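TRAP dicarboxylate transporter, DctP subunit (PDB 4N91) probably serves as the extracytoplasmic solute-binding component of a TRAP transporter, and binds D-glucuronate in both its alpha and beta anomers. Local coordinates at residues Gly142-Trp148 with Asp242-Tyr248; Arg154-Thr158 with Leu172-Gln177; His37-Gln41 with Tyr69-Leu73. All blocks are in the same frame, centred on the assembly; numbering follows the deposited sequence.

Interaction 1 (Gly142-Trp148 with Asp242-Tyr248); sequences GFEGVTW and DIVIANY. With BDP (beta-D-glucopyranuronic acid), chain C.
F143, in the p rotamer (chi2 87°), turns one ring face to I245: I245 CD1 sits 4.0 Å from the centroid of the F143 ring, 18° off its normal, as a CH-pi contact. The pair sits on two extended strands, 143-148 and 242-247, whose axes approach to 4.5 Å at 136°. G142 (107/-1) leads in, and its O accepts from Y248 N at 2.9 Å. E144 and A246 form an antiparallel hydrogen-bonded pair (E144 N to A246 O 3.0 Å, A246 N to E144 O 2.9 Å), while G145 faces I245 as a non-hydrogen-bonded one. A classic beta bulge interrupts the register: V146, at -118/-22, and T147 oppose V244, with V146 N to V244 O 2.8 Å and V244 N to T147 O 3.0 Å. This is the edge of the five-stranded sheet of one lobe of a type II periplasmic-binding-protein fold, strand 242-247 running antiparallel to both neighbours. W148 and I243 resume the pairing beyond the bulge. N247, the N-cap of helix 248-253, bonds W250 N through OD1 and T84 O through ND2. At the other end D242 (chi1 m) enters the sugar pocket, its OD1 2.7 Å from O3 of beta-D-glucuronate.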
loop_
_atom_site.group_PDB
_atom_site.type_symbol
_atom_site.label_atom_id
_atom_site.label_comp_id
_atom_site.label_asym_id
_atom_site.label_seq_id
_atom_site.Cartn_x
_atom_site.Cartn_y
_atom_site.Cartn_z
ATOM N N GLY A 142 -3.966 19.384 0.214
ATOM C CA GLY A 142 -4.926 19.238 1.282
ATOM C C GLY A 142 -4.629 18.145 2.309
ATOM O O GLY A 142 -5.381 17.995 3.256
ATOM N N PHE A 143 -3.538 17.411 2.143
ATOM C CA PHE A 143 -3.217 16.359 3.107
ATOM C C PHE A 143 -1.723 16.134 3.327
ATOM O O PHE A 143 -0.871 16.556 2.535
ATOM C CB PHE A 143 -3.894 15.041 2.691
ATOM C CG PHE A 143 -3.402 14.462 1.387
ATOM C CD1 PHE A 143 -2.293 13.631 1.340
ATOM C CD2 PHE A 143 -4.092 14.706 0.203
ATOM C CE1 PHE A 143 -1.858 13.079 0.136
ATOM C CE2 PHE A 143 -3.669 14.168 -1.000
ATOM C CZ PHE A 143 -2.567 13.340 -1.045
ATOM N N GLU A 144 -1.403 15.456 4.423
ATOM C CA GLU A 144 -0.041 15.017 4.642
ATOM C C GLU A 144 -0.028 13.629 5.246
ATOM O O GLU A 144 -0.969 13.224 5.957
ATOM C CB GLU A 144 0.741 16.011 5.481
ATOM C CG GLU A 144 0.495 15.981 6.937
ATOM C CD GLU A 144 1.338 17.026 7.689
ATOM O OE1 GLU A 144 2.339 17.537 7.141
ATOM O OE2 GLU A 144 0.974 17.352 8.826
ATOM N N GLY A 145 1.032 12.893 4.931
ATOM C CA GLY A 145 1.251 11.575 5.507
ATOM C C GLY A 145 1.668 11.730 6.947
ATOM O O GLY A 145 2.442 12.629 7.285
ATOM N N VAL A 146 1.142 10.859 7.803
ATOM C CA VAL A 146 1.491 10.884 9.213
ATOM C C VAL A 146 2.184 9.609 9.702
ATOM O O VAL A 146 2.931 9.656 10.699
ATOM C CB VAL A 146 0.273 11.193 10.111
ATOM C CG1 VAL A 146 -0.236 12.618 9.827
ATOM C CG2 VAL A 146 -0.813 10.124 9.975
ATOM N N THR A 147 1.974 8.512 8.979
ATOM C CA THR A 147 2.697 7.268 9.225
ATOM C C THR A 147 2.465 6.329 8.049
ATOM O O THR A 147 1.760 6.685 7.103
ATOM C CB THR A 147 2.320 6.607 10.589
ATOM O OG1 THR A 147 3.258 5.563 10.895
ATOM C CG2 THR A 147 0.936 6.054 10.572
ATOM N N TRP A 148 3.094 5.162 8.115
ATOM C CA TRP A 148 2.933 4.124 7.109
ATOM C C TRP A 148 2.439 2.836 7.772
ATOM O O TRP A 148 2.488 2.669 8.997
ATOM C CB TRP A 148 4.257 3.885 6.387
ATOM C CG TRP A 148 5.318 3.244 7.273
ATOM C CD1 TRP A 148 6.093 3.863 8.232
ATOM C CD2 TRP A 148 5.726 1.873 7.265
ATOM N NE1 TRP A 148 6.942 2.949 8.821
ATOM C CE2 TRP A 148 6.745 1.725 8.235
ATOM C CE3 TRP A 148 5.339 0.758 6.515
ATOM C CZ2 TRP A 148 7.357 0.506 8.490
ATOM C CZ3 TRP A 148 5.957 -0.451 6.767
ATOM C CH2 TRP A 148 6.958 -0.566 7.751
ATOM N N ASP A 242 1.400 1.225 2.591
ATOM C CA ASP A 242 0.161 1.954 2.793
ATOM C C ASP A 242 0.493 3.196 3.620
ATOM O O ASP A 242 1.330 3.155 4.545
ATOM C CB ASP A 242 -0.878 1.078 3.503
ATOM C CG ASP A 242 -1.503 0.036 2.602
ATOM O OD1 ASP A 242 -1.586 0.251 1.362
ATOM O OD2 ASP A 242 -1.958 -0.996 3.149
ATOM N N ILE A 243 -0.125 4.309 3.268
ATOM C CA ILE A 243 0.157 5.582 3.918
ATOM C C ILE A 243 -1.089 6.075 4.632
ATOM O O ILE A 243 -2.187 6.076 4.063
ATOM C CB ILE A 243 0.581 6.648 2.892
ATOM C CG1 ILE A 243 1.718 6.122 2.007
ATOM C CG2 ILE A 243 0.975 7.942 3.597
ATOM C CD1 ILE A 243 3.032 5.841 2.731
ATOM N N VAL A 244 -0.934 6.477 5.886
ATOM C CA VAL A 244 -2.018 7.125 6.603
ATOM C C VAL A 244 -1.910 8.609 6.340
ATOM O O VAL A 244 -0.881 9.225 6.656
ATOM C CB VAL A 244 -1.914 6.852 8.106
ATOM C CG1 VAL A 244 -3.091 7.420 8.837
ATOM C CG2 VAL A 244 -1.778 5.341 8.350
ATOM N N ILE A 245 -2.939 9.169 5.714
ATOM C CA ILE A 245 -2.937 10.583 5.393
ATOM C C ILE A 245 -3.994 11.306 6.211
ATOM O O ILE A 245 -5.048 10.759 6.503
ATOM C CB ILE A 245 -3.142 10.856 3.865
ATOM C CG1 ILE A 245 -4.479 10.323 3.368
ATOM C CG2 ILE A 245 -1.987 10.296 3.051
ATOM C CD1 ILE A 245 -4.839 10.813 1.966
ATOM N N ALA A 246 -3.685 12.537 6.596
ATOM C CA ALA A 246 -4.613 13.366 7.348
ATOM C C ALA A 246 -4.843 14.700 6.633
ATOM O O ALA A 246 -3.937 15.241 5.995
ATOM C CB ALA A 246 -4.063 13.607 8.746
ATOM N N ASN A 247 -6.072 15.200 6.709
ATOM C CA ASN A 247 -6.390 16.526 6.195
ATOM C C ASN A 247 -5.491 17.544 6.863
ATOM O O ASN A 247 -5.390 17.590 8.094
ATOM C CB ASN A 247 -7.853 16.886 6.424
ATOM C CG ASN A 247 -8.174 18.302 5.955
ATOM O OD1 ASN A 247 -8.174 19.243 6.751
ATOM N ND2 ASN A 247 -8.373 18.468 4.658
ATOM N N TYR A 248 -4.826 18.344 6.044
ATOM C CA TYR A 248 -3.749 19.208 6.539
ATOM C C TYR A 248 -4.273 20.351 7.436
ATOM O O TYR A 248 -3.745 20.585 8.533
ATOM C CB TYR A 248 -2.947 19.749 5.372
ATOM C CG TYR A 248 -1.767 20.581 5.811
ATOM C CD1 TYR A 248 -0.802 20.050 6.649
ATOM C CD2 TYR A 248 -1.623 21.889 5.392
ATOM C CE1 TYR A 248 0.285 20.805 7.068
ATOM C CE2 TYR A 248 -0.532 22.655 5.813
ATOM C CZ TYR A 248 0.416 22.096 6.638
ATOM O OH TYR A 248 1.508 22.841 7.066
HETATM C C1 BDP C . -3.357 -3.788 -0.558
HETATM C C2 BDP C . -3.125 -2.488 0.063
HETATM C C3 BDP C . -4.306 -1.588 -0.158
HETATM C C4 BDP C . -4.562 -1.400 -1.553
HETATM C C5 BDP C . -4.735 -2.719 -2.200
HETATM C C6 BDP C . -4.860 -2.597 -3.740
HETATM O O2 BDP C . -3.196 -2.824 1.505
HETATM O O3 BDP C . -4.081 -0.299 0.501
HETATM O O4 BDP C . -5.596 -0.600 -1.821
HETATM O O5 BDP C . -3.568 -3.579 -1.955
HETATM O O6A BDP C . -5.774 -1.846 -4.143
HETATM O O1 BDP C . -2.085 -4.486 -0.546
HETATM O O6B BDP C . -4.226 -3.399 -4.464
#

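Interaction 2 (Arg154-Thr158 with Leu172-Gln177); sequences RSFYT and LKIRVQ. With BDP (beta-D-glucopyranuronic acid), chain C.
Two like-charged guanidinium groups lie close, R154 NH2 3.8 Å from R175 NH1, because both converge on the carboxylate of beta-D-glucuronate. This is the carboxylate-binding part of the pocket in a TRAP solute-binding protein, set in the second lobe of the type II binding-protein fold. Strands 154-158 and 173-176 belong to different sheets and share no hydrogen bond; their axes pass 8.9 Å apart at 136°, and side chains fill the gap. F156 CE1 meets I174 CG2 at 4.1 Å, and T158 CG2 reaches L172 CD1 at 4.2 Å. R175, with chi1 t and chi2 near -92°, takes the carboxylate in bidentate fashion: NH1 to O6B 2.7 Å, NH2 to O6A 2.9 Å. R154 (m, t, p, chi4 96°) gives NH2 to O6B at 3.0 Å and NH1 to the sugar ring oxygen O5 at 3.2 Å, while its NE forms a salt bridge with E214. Q177 covers one face of the R154 guanidinium. A water 2.8 Å from Y157 OH accepts a weak 3.3 Å bond from R175 NH1.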
loop_
_atom_site.group_PDB
_atom_site.type_symbol
_atom_site.label_atom_id
_atom_site.label_comp_id
_atom_site.label_asym_id
_atom_site.label_seq_id
_atom_site.Cartn_x
_atom_site.Cartn_y
_atom_site.Cartn_z
ATOM N N ARG A 154 4.267 -7.325 -3.234
ATOM C CA ARG A 154 3.281 -7.624 -4.253
ATOM C C ARG A 154 3.854 -8.582 -5.280
ATOM O O ARG A 154 4.961 -8.386 -5.786
ATOM C CB ARG A 154 2.808 -6.342 -4.933
ATOM C CG ARG A 154 2.184 -5.376 -3.933
ATOM C CD ARG A 154 1.758 -4.112 -4.533
ATOM N NE ARG A 154 0.582 -4.201 -5.405
ATOM C CZ ARG A 154 -0.664 -3.957 -5.019
ATOM N NH1 ARG A 154 -0.939 -3.660 -3.750
ATOM N NH2 ARG A 154 -1.641 -4.012 -5.915
ATOM N N SER A 155 3.099 -9.632 -5.563
ATOM C CA SER A 155 3.455 -10.638 -6.538
ATOM C C SER A 155 2.244 -10.979 -7.399
ATOM O O SER A 155 1.115 -10.822 -6.943
ATOM C CB SER A 155 3.863 -11.913 -5.821
ATOM O OG SER A 155 5.133 -11.776 -5.211
ATOM N N PHE A 156 2.489 -11.547 -8.587
ATOM C CA PHE A 156 1.413 -11.911 -9.514
ATOM C C PHE A 156 0.639 -13.147 -9.088
ATOM O O PHE A 156 1.214 -14.146 -8.639
ATOM C CB PHE A 156 1.995 -12.118 -10.916
ATOM C CG PHE A 156 2.502 -10.849 -11.531
ATOM C CD1 PHE A 156 1.626 -9.856 -11.880
ATOM C CD2 PHE A 156 3.866 -10.642 -11.742
ATOM C CE1 PHE A 156 2.088 -8.659 -12.410
ATOM C CE2 PHE A 156 4.317 -9.467 -12.274
ATOM C CZ PHE A 156 3.438 -8.471 -12.602
ATOM N N TYR A 157 -0.667 -13.104 -9.286
ATOM C CA TYR A 157 -1.480 -14.314 -9.192
ATOM C C TYR A 157 -2.469 -14.318 -10.347
ATOM O O TYR A 157 -2.946 -13.281 -10.806
ATOM C CB TYR A 157 -2.194 -14.448 -7.847
ATOM C CG TYR A 157 -2.953 -13.230 -7.327
ATOM C CD1 TYR A 157 -2.311 -12.265 -6.564
ATOM C CD2 TYR A 157 -4.314 -13.064 -7.576
ATOM C CE1 TYR A 157 -2.999 -11.178 -6.048
ATOM C CE2 TYR A 157 -5.004 -11.980 -7.086
ATOM C CZ TYR A 157 -4.344 -11.040 -6.309
ATOM O OH TYR A 157 -5.021 -9.960 -5.783
ATOM N N THR A 158 -2.745 -15.519 -10.840
ATOM C CA THR A 158 -3.527 -15.689 -12.027
ATOM C C THR A 158 -4.468 -16.887 -11.892
ATOM O O THR A 158 -4.287 -17.751 -11.042
ATOM C CB THR A 158 -2.594 -15.953 -13.213
ATOM O OG1 THR A 158 -1.717 -17.025 -12.853
ATOM C CG2 THR A 158 -1.746 -14.723 -13.557
ATOM N N LEU A 172 -2.204 -11.367 -21.325
ATOM C CA LEU A 172 -3.094 -11.335 -20.155
ATOM C C LEU A 172 -3.444 -9.892 -19.809
ATOM O O LEU A 172 -2.687 -8.949 -20.106
ATOM C CB LEU A 172 -2.442 -11.971 -18.926
ATOM C CG LEU A 172 -2.002 -13.437 -19.031
ATOM C CD1 LEU A 172 -1.536 -13.927 -17.671
ATOM C CD2 LEU A 172 -3.113 -14.295 -19.578
ATOM N N LYS A 173 -4.584 -9.726 -19.156
ATOM C CA LYS A 173 -4.999 -8.451 -18.602
ATOM C C LYS A 173 -4.878 -8.592 -17.091
ATOM O O LYS A 173 -5.553 -9.437 -16.482
ATOM C CB LYS A 173 -6.468 -8.181 -18.936
ATOM C CG LYS A 173 -6.733 -8.008 -20.428
ATOM C CD LYS A 173 -8.182 -7.629 -20.666
ATOM C CE LYS A 173 -8.549 -7.675 -22.140
ATOM N NZ LYS A 173 -9.904 -7.074 -22.363
ATOM N N ILE A 174 -3.995 -7.795 -16.493
ATOM C CA ILE A 174 -3.690 -7.914 -15.077
ATOM C C ILE A 174 -4.154 -6.658 -14.383
ATOM O O ILE A 174 -3.799 -5.560 -14.806
ATOM C CB ILE A 174 -2.177 -8.075 -14.849
ATOM C CG1 ILE A 174 -1.678 -9.338 -15.558
ATOM C CG2 ILE A 174 -1.852 -8.067 -13.378
ATOM C CD1 ILE A 174 -2.267 -10.645 -15.034
ATOM N N ARG A 175 -4.937 -6.803 -13.321
ATOM C CA ARG A 175 -5.387 -5.630 -12.567
ATOM C C ARG A 175 -4.211 -5.019 -11.818
ATOM O O ARG A 175 -3.364 -5.740 -11.247
ATOM C CB ARG A 175 -6.502 -5.987 -11.582
ATOM C CG ARG A 175 -6.986 -4.812 -10.759
ATOM C CD ARG A 175 -6.248 -4.662 -9.425
ATOM N NE ARG A 175 -6.673 -3.495 -8.679
ATOM C CZ ARG A 175 -6.237 -3.206 -7.460
ATOM N NH1 ARG A 175 -5.363 -4.017 -6.873
ATOM N NH2 ARG A 175 -6.672 -2.121 -6.835
ATOM N N VAL A 176 -4.167 -3.689 -11.836
ATOM C CA VAL A 176 -3.251 -2.924 -11.008
ATOM C C VAL A 176 -4.054 -1.808 -10.334
ATOM O O VAL A 176 -5.229 -1.606 -10.626
ATOM C CB VAL A 176 -2.095 -2.330 -11.815
ATOM C CG1 VAL A 176 -1.253 -3.469 -12.394
ATOM C CG2 VAL A 176 -2.617 -1.435 -12.916
ATOM N N GLN A 177 -3.419 -1.126 -9.392
ATOM C CA GLN A 177 -4.016 0.056 -8.798
ATOM C C GLN A 177 -3.983 1.203 -9.791
ATOM O O GLN A 177 -3.370 1.092 -10.862
ATOM C CB GLN A 177 -3.267 0.421 -7.534
ATOM C CG GLN A 177 -3.284 -0.701 -6.491
ATOM C CD GLN A 177 -2.663 -0.250 -5.183
ATOM O OE1 GLN A 177 -3.295 0.438 -4.382
ATOM N NE2 GLN A 177 -1.430 -0.614 -4.979
HETATM C C1 BDP C . -3.357 -3.788 -0.558
HETATM C C2 BDP C . -3.125 -2.488 0.063
HETATM C C3 BDP C . -4.306 -1.588 -0.158
HETATM C C4 BDP C . -4.562 -1.400 -1.553
HETATM C C5 BDP C . -4.735 -2.719 -2.200
HETATM C C6 BDP C . -4.860 -2.597 -3.740
HETATM O O2 BDP C . -3.196 -2.824 1.505
HETATM O O3 BDP C . -4.081 -0.299 0.501
HETATM O O4 BDP C . -5.596 -0.600 -1.821
HETATM O O5 BDP C . -3.568 -3.579 -1.955
HETATM O O6A BDP C . -5.774 -1.846 -4.143
HETATM O O1 BDP C . -2.085 -4.486 -0.546
HETATM O O6B BDP C . -4.226 -3.399 -4.464
HETATM O O HOH W 1 -4.935 -7.172 -6.101
#

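Interaction 3 (His37-Gln41 with Tyr69-Leu73); sequences HNQSQ and YPSEL. With BDP (beta-D-glucopyranuronic acid), chain C.
Three backbone hydrogen bonds tie the loop 37-41 to the loop 69-73, pairing peptide groups beyond regular strands. H37 N donates to Y69 O at 3.1 Å, E72 N to H37 O at 3.3 Å, and S71 N to Q39 O at 2.8 Å. The second loop folds into a type I' turn, P70 to L73, with S71 at 47/44, E72 at 60/26 and L73 N bonded to P70 O at 3.0 Å. H37 (chi1 p, chi2 88°) is satisfied at both ring nitrogens: ND1 accepts from Q39 N at 3.1 Å, and NE2 bonds H46. P70 CA lies over that ring, 3.7 Å from its centroid (CH-pi). N38 (chi1 p) turns ND2 to O4 of beta-D-glucuronate at 3.1 Å and to a water at 2.9 Å; E72 OE2, which also accepts from G199 N, takes a 2.6 Å bond from this water. Another water joins Q41 NE2 (3.1 Å) and S71 OG (2.8 Å). Q39 NE2 stands 2.9 Å from the sugar O2. As is usual in periplasmic binding proteins, these loops follow the C-terminal ends of parallel strands, here 31-36 and 64-69 of a beta-alpha-beta unit, with H46 of its helix 44-60 against P70 and helix 77-86 against N38.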
loop_
_atom_site.group_PDB
_atom_site.type_symbol
_atom_site.label_atom_id
_atom_site.label_comp_id
_atom_site.label_asym_id
_atom_site.label_seq_id
_atom_site.Cartn_x
_atom_site.Cartn_y
_atom_site.Cartn_z
ATOM N N HIS A 37 -10.803 3.391 5.661
ATOM C CA HIS A 37 -9.919 2.484 4.964
ATOM C C HIS A 37 -10.725 1.445 4.182
ATOM O O HIS A 37 -11.948 1.396 4.316
ATOM C CB HIS A 37 -8.934 1.829 5.931
ATOM C CG HIS A 37 -9.566 0.853 6.871
ATOM N ND1 HIS A 37 -9.732 -0.472 6.547
ATOM C CD2 HIS A 37 -10.099 1.007 8.105
ATOM C CE1 HIS A 37 -10.318 -1.104 7.541
ATOM N NE2 HIS A 37 -10.522 -0.234 8.512
ATOM N N ASN A 38 -10.061 0.670 3.328
ATOM C CA ASN A 38 -10.750 -0.203 2.392
ATOM C C ASN A 38 -10.688 -1.689 2.718
ATOM O O ASN A 38 -11.061 -2.519 1.898
ATOM C CB ASN A 38 -10.249 0.037 0.970
ATOM C CG ASN A 38 -8.839 -0.463 0.734
ATOM O OD1 ASN A 38 -8.167 -0.948 1.637
ATOM N ND2 ASN A 38 -8.390 -0.352 -0.514
ATOM N N GLN A 39 -10.190 -2.018 3.898
ATOM C CA GLN A 39 -9.967 -3.412 4.322
ATOM C C GLN A 39 -11.100 -3.925 5.188
ATOM O O GLN A 39 -11.901 -3.168 5.731
ATOM C CB GLN A 39 -8.655 -3.554 5.090
ATOM C CG GLN A 39 -7.435 -2.985 4.347
ATOM C CD GLN A 39 -6.932 -3.862 3.223
ATOM O OE1 GLN A 39 -7.562 -4.848 2.806
ATOM N NE2 GLN A 39 -5.771 -3.499 2.715
ATOM N N SER A 40 -11.141 -5.238 5.351
ATOM C CA SER A 40 -12.105 -5.831 6.247
ATOM C C SER A 40 -11.811 -5.497 7.702
ATOM O O SER A 40 -10.697 -5.053 8.072
ATOM C CB SER A 40 -12.094 -7.339 6.078
ATOM O OG SER A 40 -11.060 -7.938 6.818
ATOM N N GLN A 41 -12.796 -5.769 8.548
ATOM C CA GLN A 41 -12.646 -5.579 9.989
ATOM C C GLN A 41 -11.651 -6.542 10.646
ATOM O O GLN A 41 -11.242 -6.309 11.775
ATOM C CB GLN A 41 -14.006 -5.687 10.658
ATOM C CG GLN A 41 -14.896 -4.506 10.347
ATOM C CD GLN A 41 -16.240 -4.619 11.013
ATOM O OE1 GLN A 41 -16.351 -4.500 12.231
ATOM N NE2 GLN A 41 -17.269 -4.876 10.220
ATOM N N TYR A 69 -14.269 3.723 9.557
ATOM C CA TYR A 69 -15.112 3.185 8.517
ATOM C C TYR A 69 -14.321 2.215 7.637
ATOM O O TYR A 69 -13.572 2.635 6.738
ATOM C CB TYR A 69 -15.668 4.319 7.645
ATOM C CG TYR A 69 -16.604 5.262 8.365
ATOM C CD1 TYR A 69 -16.124 6.303 9.137
ATOM C CD2 TYR A 69 -17.989 5.106 8.258
ATOM C CE1 TYR A 69 -16.978 7.165 9.800
ATOM C CE2 TYR A 69 -18.846 5.966 8.929
ATOM C CZ TYR A 69 -18.328 6.980 9.701
ATOM O OH TYR A 69 -19.164 7.856 10.364
ATOM N N PRO A 70 -14.501 0.907 7.864
ATOM C CA PRO A 70 -13.751 -0.083 7.097
ATOM C C PRO A 70 -14.389 -0.375 5.738
ATOM O O PRO A 70 -15.393 0.243 5.384
ATOM C CB PRO A 70 -13.845 -1.323 7.981
ATOM C CG PRO A 70 -15.216 -1.212 8.553
ATOM C CD PRO A 70 -15.395 0.267 8.848
ATOM N N SER A 71 -13.771 -1.290 4.995
ATOM C CA SER A 71 -14.368 -1.919 3.800
ATOM C C SER A 71 -15.039 -0.962 2.814
ATOM O O SER A 71 -16.149 -1.215 2.270
ATOM C CB SER A 71 -15.330 -3.016 4.238
ATOM O OG SER A 71 -16.294 -2.489 5.108
ATOM N N GLU A 72 -14.365 0.138 2.544
ATOM C CA GLU A 72 -14.851 1.133 1.515
ATOM C C GLU A 72 -16.233 1.741 1.833
ATOM O O GLU A 72 -16.976 2.156 0.927
ATOM C CB GLU A 72 -14.869 0.546 0.057
ATOM C CG GLU A 72 -13.488 0.169 -0.515
ATOM C CD GLU A 72 -13.476 -0.325 -1.954
ATOM O OE1 GLU A 72 -14.547 -0.401 -2.578
ATOM O OE2 GLU A 72 -12.357 -0.633 -2.499
ATOM N N LEU A 73 -16.603 1.790 3.106
ATOM C CA LEU A 73 -17.806 2.501 3.478
ATOM C C LEU A 73 -17.710 4.010 3.100
ATOM O O LEU A 73 -18.716 4.689 2.985
ATOM C CB LEU A 73 -18.120 2.322 4.959
ATOM C CG LEU A 73 -18.724 0.968 5.360
ATOM C CD1 LEU A 73 -18.879 0.909 6.883
ATOM C CD2 LEU A 73 -20.066 0.756 4.657
HETATM C C1 BDP C . -3.357 -3.788 -0.558
HETATM C C2 BDP C . -3.125 -2.488 0.063
HETATM C C3 BDP C . -4.306 -1.588 -0.158
HETATM C C4 BDP C . -4.562 -1.400 -1.553
HETATM C C5 BDP C . -4.735 -2.719 -2.200
HETATM C C6 BDP C . -4.860 -2.597 -3.740
HETATM O O2 BDP C . -3.196 -2.824 1.505
HETATM O O3 BDP C . -4.081 -0.299 0.501
HETATM O O4 BDP C . -5.596 -0.600 -1.821
HETATM O O5 BDP C . -3.568 -3.579 -1.955
HETATM O O6A BDP C . -5.774 -1.846 -4.143
HETATM O O1 BDP C . -2.085 -4.486 -0.546
HETATM O O6B BDP C . -4.226 -3.399 -4.464
HETATM O O HOH W 2 -10.189 0.872 -2.498
HETATM O O HOH W 3 -11.559 -3.013 -0.881
HETATM O O HOH W 4 -17.165 -4.023 7.248
#

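Overall arrangement
Interactions 1 and 3 are built on one five-stranded sheet: 142-148 with 242-248 pairs an outermost strand, 143-149, with its neighbour, whereas 37-41 with 69-73 joins loops beyond strands 31-36 and 64-69, the latter the other outermost strand. Their centres are about 17 Å apart. Interaction 2 lies in the opposite lobe, its centre about 26 Å from that of interaction 1, although strands 143-149 and 154-158 are consecutive, the chain passing between lobes from one to the other. Chemistry follows place: interaction 1 is buried backbone pairing, interaction 2 buried side-chain packing with clustered positive charge, interaction 3 a partly exposed, water-bridged loop contact. All three touch the same sugar, enclosing it from both lobes.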